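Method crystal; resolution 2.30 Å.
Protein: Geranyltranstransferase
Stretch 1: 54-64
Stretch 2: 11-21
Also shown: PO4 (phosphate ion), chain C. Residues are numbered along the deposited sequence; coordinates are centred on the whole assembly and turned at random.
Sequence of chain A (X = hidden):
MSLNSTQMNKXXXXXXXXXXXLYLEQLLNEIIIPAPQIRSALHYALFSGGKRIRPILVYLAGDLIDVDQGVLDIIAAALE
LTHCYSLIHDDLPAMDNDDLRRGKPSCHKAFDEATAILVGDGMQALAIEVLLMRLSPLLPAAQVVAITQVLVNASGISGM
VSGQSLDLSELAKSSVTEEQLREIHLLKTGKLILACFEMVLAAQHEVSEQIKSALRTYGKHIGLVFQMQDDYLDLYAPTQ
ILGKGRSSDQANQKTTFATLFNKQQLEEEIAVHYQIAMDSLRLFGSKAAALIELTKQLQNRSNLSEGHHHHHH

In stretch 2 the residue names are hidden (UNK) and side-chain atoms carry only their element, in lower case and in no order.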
# COMPACT_ATOMS: atom_id res chain seq x y z
N ARG A 54 3.15 -18.79 2.20
CA ARG A 54 4.04 -17.86 1.49
C ARG A 54 5.43 -17.62 2.13
O ARG A 54 6.43 -17.68 1.41
CB ARG A 54 3.33 -16.54 1.14
CG ARG A 54 2.29 -16.69 0.04
CD ARG A 54 1.14 -15.71 0.22
NE ARG A 54 0.01 -16.01 -0.67
CZ ARG A 54 -0.97 -16.86 -0.38
NH1 ARG A 54 -1.95 -17.06 -1.25
NH2 ARG A 54 -0.98 -17.52 0.77
N PRO A 55 5.51 -17.36 3.47
CA PRO A 55 6.85 -17.25 4.08
C PRO A 55 7.71 -18.50 3.97
O PRO A 55 8.91 -18.39 3.76
CB PRO A 55 6.54 -16.99 5.55
CG PRO A 55 5.30 -16.29 5.53
CD PRO A 55 4.48 -16.91 4.42
N ILE A 56 7.09 -19.67 4.12
CA ILE A 56 7.78 -20.95 4.00
C ILE A 56 8.40 -21.13 2.60
O ILE A 56 9.56 -21.52 2.48
CB ILE A 56 6.85 -22.14 4.33
CG1 ILE A 56 6.26 -21.99 5.74
CG2 ILE A 56 7.59 -23.47 4.20
CD1 ILE A 56 5.05 -22.88 6.02
N LEU A 57 7.61 -20.82 1.57
CA LEU A 57 8.07 -20.90 0.18
C LEU A 57 9.25 -19.98 -0.06
O LEU A 57 10.20 -20.37 -0.73
CB LEU A 57 6.94 -20.57 -0.80
CG LEU A 57 5.78 -21.57 -0.88
CD1 LEU A 57 4.59 -20.93 -1.58
CD2 LEU A 57 6.20 -22.88 -1.55
N VAL A 58 9.19 -18.77 0.49
CA VAL A 58 10.33 -17.84 0.52
C VAL A 58 11.58 -18.45 1.16
O VAL A 58 12.68 -18.33 0.62
CB VAL A 58 9.94 -16.52 1.23
CG1 VAL A 58 11.16 -15.67 1.57
CG2 VAL A 58 9.01 -15.74 0.36
N TYR A 59 11.40 -19.12 2.30
CA TYR A 59 12.52 -19.74 3.02
C TYR A 59 13.12 -20.90 2.24
O TYR A 59 14.33 -21.00 2.11
CB TYR A 59 12.10 -20.21 4.42
CG TYR A 59 11.97 -19.08 5.42
CD1 TYR A 59 13.03 -18.19 5.64
CD2 TYR A 59 10.81 -18.92 6.17
CE1 TYR A 59 12.92 -17.16 6.56
CE2 TYR A 59 10.69 -17.89 7.10
CZ TYR A 59 11.75 -17.02 7.29
OH TYR A 59 11.65 -16.00 8.20
N LEU A 60 12.25 -21.76 1.70
CA LEU A 60 12.68 -22.96 0.98
C LEU A 60 13.30 -22.67 -0.39
O LEU A 60 14.27 -23.32 -0.78
CB LEU A 60 11.52 -23.94 0.86
CG LEU A 60 11.10 -24.59 2.18
CD1 LEU A 60 10.03 -25.64 1.95
CD2 LEU A 60 12.31 -25.21 2.87
N ALA A 61 12.73 -21.70 -1.11
CA ALA A 61 13.28 -21.25 -2.38
C ALA A 61 14.57 -20.47 -2.17
O ALA A 61 15.48 -20.53 -3.01
CB ALA A 61 12.27 -20.41 -3.15
N GLY A 62 14.64 -19.74 -1.06
CA GLY A 62 15.83 -18.97 -0.70
C GLY A 62 17.02 -19.84 -0.34
O GLY A 62 18.16 -19.47 -0.60
N ASP A 63 16.74 -21.00 0.26
CA ASP A 63 17.74 -22.01 0.58
C ASP A 63 18.34 -22.62 -0.68
O ASP A 63 19.55 -22.85 -0.74
CB ASP A 63 17.14 -23.12 1.44
CG ASP A 63 17.32 -22.87 2.92
OD1 ASP A 63 17.75 -21.76 3.31
OD2 ASP A 63 17.04 -23.81 3.70
N LEU A 64 17.49 -22.88 -1.67
CA LEU A 64 17.88 -23.51 -2.93
C LEU A 64 18.95 -22.73 -3.68
O LEU A 64 19.85 -23.33 -4.27
CB LEU A 64 16.67 -23.73 -3.82
CG LEU A 64 15.71 -24.85 -3.40
CD1 LEU A 64 14.40 -24.78 -4.17
CD2 LEU A 64 16.37 -26.20 -3.58
N UNK A 11 10.22 -31.06 10.39
CA UNK A 11 10.57 -30.11 11.45
C UNK A 11 11.18 -28.82 10.91
O UNK A 11 11.10 -27.79 11.57
c UNK A 11 10.79 -31.58 13.52
o UNK A 11 10.50 -30.95 15.80
n UNK A 11 12.59 -31.47 15.14
c UNK A 11 11.28 -31.31 14.92
c UNK A 11 11.50 -30.74 12.48
N UNK A 12 11.78 -28.90 9.72
CA UNK A 12 12.34 -27.73 9.03
C UNK A 12 11.22 -26.73 8.68
O UNK A 12 11.38 -25.52 8.85
c UNK A 12 14.59 -28.56 8.21
c UNK A 12 13.25 -27.07 6.72
c UNK A 12 13.19 -28.16 7.78
N UNK A 13 10.08 -27.27 8.23
CA UNK A 13 8.87 -26.48 7.97
C UNK A 13 8.31 -25.88 9.26
O UNK A 13 7.97 -24.69 9.30
c UNK A 13 6.53 -26.52 6.95
c UNK A 13 7.80 -27.33 7.23
c UNK A 13 7.71 -29.20 5.46
c UNK A 13 8.37 -27.91 5.93
N UNK A 14 8.25 -26.69 10.32
CA UNK A 14 7.79 -26.26 11.65
C UNK A 14 8.64 -25.13 12.22
O UNK A 14 8.11 -24.18 12.80
c UNK A 14 6.83 -28.55 12.22
o UNK A 14 5.72 -28.25 11.72
o UNK A 14 7.18 -29.74 12.41
c UNK A 14 7.78 -27.44 12.63
N UNK A 15 9.95 -25.23 12.02
CA UNK A 15 10.93 -24.27 12.51
C UNK A 15 10.85 -22.95 11.76
O UNK A 15 11.13 -21.89 12.33
c UNK A 15 13.30 -24.45 13.51
c UNK A 15 13.15 -25.38 14.71
c UNK A 15 12.35 -24.84 12.39
c UNK A 15 14.15 -25.05 15.81
n UNK A 15 14.03 -26.00 16.94
N UNK A 16 10.49 -23.01 10.48
CA UNK A 16 10.38 -21.82 9.64
C UNK A 16 9.18 -20.92 10.00
O UNK A 16 9.31 -19.70 9.95
c UNK A 16 12.05 -23.34 6.62
c UNK A 16 13.32 -23.47 6.05
o UNK A 16 15.57 -22.70 5.83
c UNK A 16 14.06 -21.55 7.29
c UNK A 16 14.32 -22.57 6.39
c UNK A 16 10.38 -22.18 8.15
c UNK A 16 11.77 -22.33 7.54
c UNK A 16 12.79 -21.43 7.85
N UNK A 17 8.05 -21.52 10.36
CA UNK A 17 6.89 -20.77 10.89
C UNK A 17 7.26 -20.03 12.18
O UNK A 17 7.06 -18.81 12.29
c UNK A 17 4.45 -20.88 11.62
o UNK A 17 5.34 -22.42 9.97
c UNK A 17 5.67 -21.69 11.16
N UNK A 18 7.81 -20.78 13.14
CA UNK A 18 8.28 -20.24 14.43
C UNK A 18 9.23 -19.07 14.25
O UNK A 18 9.08 -18.05 14.93
n UNK A 18 9.64 -23.06 17.58
c UNK A 18 8.04 -22.36 15.89
c UNK A 18 8.97 -21.33 15.26
c UNK A 18 8.80 -23.46 16.63
o UNK A 18 8.64 -24.65 16.34
N UNK A 19 10.20 -19.22 13.34
CA UNK A 19 11.16 -18.16 13.02
C UNK A 19 10.45 -16.93 12.44
O UNK A 19 10.76 -15.79 12.82
c UNK A 19 12.24 -18.68 12.05
n UNK A 19 15.24 -16.96 10.45
c UNK A 19 16.56 -17.01 10.43
c UNK A 19 14.34 -18.08 10.72
n UNK A 19 17.19 -18.16 10.67
n UNK A 19 17.27 -15.92 10.18
c UNK A 19 13.11 -17.58 11.46
N UNK A 20 9.49 -17.18 11.56
CA UNK A 20 8.73 -16.12 10.90
C UNK A 20 7.85 -15.34 11.88
O UNK A 20 7.83 -14.10 11.85
c UNK A 20 5.80 -14.02 8.45
n UNK A 20 4.85 -14.85 8.84
c UNK A 20 5.43 -15.98 9.37
c UNK A 20 7.90 -16.69 9.73
n UNK A 20 6.97 -14.57 8.72
c UNK A 20 6.77 -15.81 9.30
N UNK A 21 7.15 -16.05 12.75
CA UNK A 21 6.30 -15.43 13.77
C UNK A 21 7.11 -14.59 14.77
O UNK A 21 6.70 -13.50 15.17
o UNK A 21 2.74 -18.83 13.77
o UNK A 21 4.06 -18.60 15.51
c UNK A 21 4.42 -17.15 13.65
c UNK A 21 5.49 -16.49 14.51
c UNK A 21 3.69 -18.27 14.36
P PO4 C . -2.62 -19.45 3.80
O1 PO4 C . -3.32 -20.78 3.92
O2 PO4 C . -3.25 -18.46 4.75
O3 PO4 C . -1.15 -19.61 4.13
O4 PO4 C . -2.76 -18.96 2.38
O HOH W 1 9.80 -14.11 8.34

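Position 11 carries three side-chain carbons, the third bearing one oxygen and one nitrogen, and it stays far from the first helix. The terminal amide makes it glutamine, Q11, an exposed residue with no part in the contact.

Position 12 has one carbon carrying two more, three in all, one of them near the end of L60. This beta-branched fork is valine, V12; its CG1 lies 4.4 Å from CD2 of L60, a loose apolar touch at the margin.

At position 13 four carbons fork at the first, one arm two carbons long, and the short arm meets CD1 of I56. That is isoleucine, I13, with CG2 4.0 Å from I56 CD1. CA-to-CB of I56 points sideways, yet the end of its side chain comes nearer and closes the gap.

Position 14 has two carbons, the second carrying two oxygens: a carboxylate one carbon beyond CB, hence aspartate, D14. It points away from the first helix.

Position 15 runs four carbons in a row to a nitrogen, the plain chain of lysine. K15 is exposed and touches nothing of the first helix.

Position 16 has one carbon, then a six-carbon ring bearing one oxygen, set against the ring of Y59, the end of L60 and the carboxylate of D63. It is tyrosine, Y16, the residue most covered by the partner helix. Its OH donates a hydrogen bond to D63 OD2 at 2.8 Å, near the plane of the ring. Its ring and that of Y59 lie 6° from parallel but slid apart, centroids 4.6 Å from each other, so they barely overlap; instead Y59 CB sits over the face of the Y16 ring, 3.5 Å from its centroid. L60 CD2 adds an apolar contact 3.8 Å from Y16 CE2.

Position 17 has one carbon carrying an oxygen and a carbon, the oxygen near CD1 of I56, which is threonine. T17 points away, though its OG1 still comes within 4.0 Å of I56 CD1.

Position 18 repeats the pattern of position 11, three carbons ending in an amide: glutamine, Q18, exposed and uninvolved.

Position 19 extends three carbons, a nitrogen, then a carbon with two more nitrogens, the chain passing the hydroxyl of Y59. This guanidinium belongs to arginine, R19, whose CG passes 3.9 Å from Y59 OH.

Position 20 has one carbon and a five-membered ring of three carbons and two nitrogens, facing P55. It is histidine, H20. P55 CG lies over the ring face, 3.7 Å from its centroid, while one water links H20 ND1 (2.9 Å) to Y59 OH (2.6 Å).

Position 21 has three carbons, the third carrying two oxygens: glutamate, E21, beyond reach of the first helix.

The helices cross at 114°, their axes 9.6 Å apart at closest approach, and bury 510 Å². Two rules emerge. Flat rings accept aliphatic carbons on their faces, as Y16 does with Y59 CB and H20 with P55. Polar tips are paid for: Y16 OH by D63, Y59 OH by water.

Stretch 2 (11-21) QVIDKYTQRHE
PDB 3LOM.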